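Local coordinates for protein AT27789p (Drosophila melanogaster, PDB 5UZM) that probably binds RNA, including messenger RNA, as an hnRNP F/H homologue, of which this piece is the second quasi-RNA recognition motif, at residues 23-28 with 39-44. Residues are numbered along the deposited sequence; the frame is centred on the assembly and turned at random.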
loop_
_atom_site.group_PDB
_atom_site.type_symbol
_atom_site.label_atom_id
_atom_site.label_comp_id
_atom_site.label_asym_id
_atom_site.label_seq_id
_atom_site.Cartn_x
_atom_site.Cartn_y
_atom_site.Cartn_z
ATOM N N GLN A 23 10.236 4.376 -0.399
ATOM C CA GLN A 23 10.298 5.703 -1.011
ATOM C C GLN A 23 9.408 5.780 -2.248
ATOM O O GLN A 23 8.748 6.808 -2.490
ATOM C CB GLN A 23 11.750 6.043 -1.381
ATOM C CG GLN A 23 11.881 7.410 -2.025
ATOM C CD GLN A 23 13.317 7.743 -2.433
ATOM O OE1 GLN A 23 14.196 6.883 -2.418
ATOM N NE2 GLN A 23 13.557 8.999 -2.780
ATOM N N GLN A 24 9.361 4.701 -3.040
ATOM C CA GLN A 24 8.530 4.691 -4.238
ATOM C C GLN A 24 7.047 4.688 -3.886
ATOM O O GLN A 24 6.234 5.291 -4.611
ATOM C CB GLN A 24 8.879 3.474 -5.073
ATOM C CG GLN A 24 10.230 3.633 -5.781
ATOM C CD GLN A 24 10.556 2.397 -6.567
ATOM O OE1 GLN A 24 10.638 1.320 -6.009
ATOM N NE2 GLN A 24 10.652 2.530 -7.877
ATOM N N ILE A 25 6.677 3.988 -2.820
ATOM C CA ILE A 25 5.277 4.011 -2.363
ATOM C C ILE A 25 4.913 5.417 -1.896
ATOM O O ILE A 25 3.832 5.927 -2.195
ATOM C CB ILE A 25 5.032 2.987 -1.238
ATOM C CG1 ILE A 25 5.409 1.582 -1.712
ATOM C CG2 ILE A 25 3.576 3.077 -0.721
ATOM C CD1 ILE A 25 4.696 1.205 -2.890
ATOM N N GLU A 26 5.774 6.025 -1.079
ATOM C CA GLU A 26 5.524 7.386 -0.597
ATOM C C GLU A 26 5.335 8.355 -1.761
ATOM O O GLU A 26 4.394 9.174 -1.753
ATOM C CB GLU A 26 6.678 7.823 0.306
ATOM C CG GLU A 26 6.729 7.018 1.653
ATOM C CD GLU A 26 8.145 6.943 2.313
ATOM O OE1 GLU A 26 9.108 7.486 1.751
ATOM O OE2 GLU A 26 8.307 6.317 3.393
ATOM N N GLU A 27 6.175 8.219 -2.793
ATOM C CA GLU A 27 6.065 9.058 -4.000
ATOM C C GLU A 27 4.768 8.774 -4.776
ATOM O O GLU A 27 4.095 9.703 -5.231
ATOM C CB GLU A 27 7.288 8.855 -4.887
ATOM C CG GLU A 27 7.168 9.572 -6.192
ATOM C CD GLU A 27 8.357 9.349 -7.097
ATOM O OE1 GLU A 27 8.157 9.286 -8.341
ATOM O OE2 GLU A 27 9.480 9.262 -6.557
ATOM N N PHE A 28 4.404 7.507 -4.921
ATOM C CA PHE A 28 3.164 7.159 -5.607
ATOM C C PHE A 28 1.963 7.785 -4.916
ATOM O O PHE A 28 1.015 8.208 -5.586
ATOM C CB PHE A 28 3.048 5.639 -5.625
ATOM C CG PHE A 28 1.897 5.113 -6.366
ATOM C CD1 PHE A 28 1.925 5.010 -7.746
ATOM C CD2 PHE A 28 0.745 4.720 -5.686
ATOM C CE1 PHE A 28 0.818 4.512 -8.422
ATOM C CE2 PHE A 28 -0.336 4.203 -6.374
ATOM C CZ PHE A 28 -0.301 4.121 -7.745
ATOM N N GLU A 39 4.067 0.514 10.804
ATOM C CA GLU A 39 2.880 -0.070 10.196
ATOM C C GLU A 39 2.229 0.840 9.167
ATOM O O GLU A 39 1.084 0.598 8.773
ATOM C CB GLU A 39 1.861 -0.453 11.267
ATOM C CG GLU A 39 2.338 -1.556 12.202
ATOM C CD GLU A 39 1.184 -2.398 12.730
ATOM O OE1 GLU A 39 1.178 -3.623 12.479
ATOM O OE2 GLU A 39 0.275 -1.830 13.375
ATOM N N GLY A 40 2.924 1.881 8.718
ATOM C CA GLY A 40 2.372 2.702 7.659
ATOM C C GLY A 40 2.396 2.011 6.310
ATOM O O GLY A 40 1.483 2.189 5.496
ATOM N N ILE A 41 3.481 1.303 6.014
ATOM C CA ILE A 41 3.660 0.635 4.722
ATOM C C ILE A 41 4.200 -0.746 5.049
ATOM O O ILE A 41 5.266 -0.857 5.675
ATOM C CB ILE A 41 4.654 1.367 3.797
ATOM C CG1 ILE A 41 4.199 2.803 3.456
ATOM C CG2 ILE A 41 4.969 0.504 2.542
ATOM C CD1 ILE A 41 5.292 3.669 2.760
ATOM N N LEU A 42 3.505 -1.790 4.615
ATOM C CA LEU A 42 3.959 -3.161 4.865
ATOM C C LEU A 42 3.946 -3.942 3.561
ATOM O O LEU A 42 2.920 -3.993 2.876
ATOM C CB LEU A 42 3.083 -3.845 5.916
ATOM C CG LEU A 42 3.283 -3.297 7.349
ATOM C CD1 LEU A 42 2.407 -4.010 8.377
ATOM C CD2 LEU A 42 4.759 -3.355 7.799
ATOM N N PHE A 43 5.094 -4.500 3.192
ATOM C CA PHE A 43 5.192 -5.358 2.028
ATOM C C PHE A 43 4.848 -6.792 2.403
ATOM O O PHE A 43 5.302 -7.305 3.436
ATOM C CB PHE A 43 6.582 -5.254 1.415
ATOM C CG PHE A 43 6.909 -3.864 0.928
ATOM C CD1 PHE A 43 6.360 -3.400 -0.245
ATOM C CD2 PHE A 43 7.745 -3.020 1.642
ATOM C CE1 PHE A 43 6.586 -2.111 -0.703
ATOM C CE2 PHE A 43 8.001 -1.717 1.179
ATOM C CZ PHE A 43 7.438 -1.279 -0.011
ATOM N N VAL A 44 4.028 -7.433 1.577
ATOM C CA VAL A 44 3.616 -8.812 1.847
ATOM C C VAL A 44 4.700 -9.779 1.375
ATOM O O VAL A 44 5.234 -9.656 0.275
ATOM C CB VAL A 44 2.263 -9.103 1.170
ATOM C CG1 VAL A 44 1.794 -10.527 1.478
ATOM C CG2 VAL A 44 1.214 -8.127 1.640
#
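The side chains of Ile-25, on helix 22-28, and Ile-41, on strand 41-45, slide past one another in opposite senses, and between them they account for most of the 167 Å² buried here. Each points its CB at the other segment. The branch methyl CG2 of Ile-25 comes to 3.9 Å from CD1 of Ile-41. Ile-41 carries CG1 anti to its carbonyl carbon (chi1 -61°) and stretches on from there (chi2 169°), which brings CD1 up to the helix. That same methyl also meets the next helical residue: CG of Glu-26 lies 3.8 Å from CD1 of Ile-41, the two side chains crossing at about a right angle.

The other branch of Ile-25 serves a second strand residue. CG1 of Ile-25 approaches the far end of the Phe-43 ring obliquely, 3.9 Å from CZ of Phe-43; one branch of Ile-25 thus serves Ile-41 and the other Phe-43. Val-57 of the adjacent strand and Ile-76 also touch Ile-25, continuing the apolar layer, while Ala-55 and Val-20 border Phe-43.

The contact thus joins the first helix of the RNA recognition motif to an outer strand of its sheet, with local axes 10.2 Å apart. No hydrogen bond or salt bridge spans it. Cohesion between these segments therefore rests on dispersion and the exclusion of water, and Glu-26 lends its aliphatic portion at the exposed border.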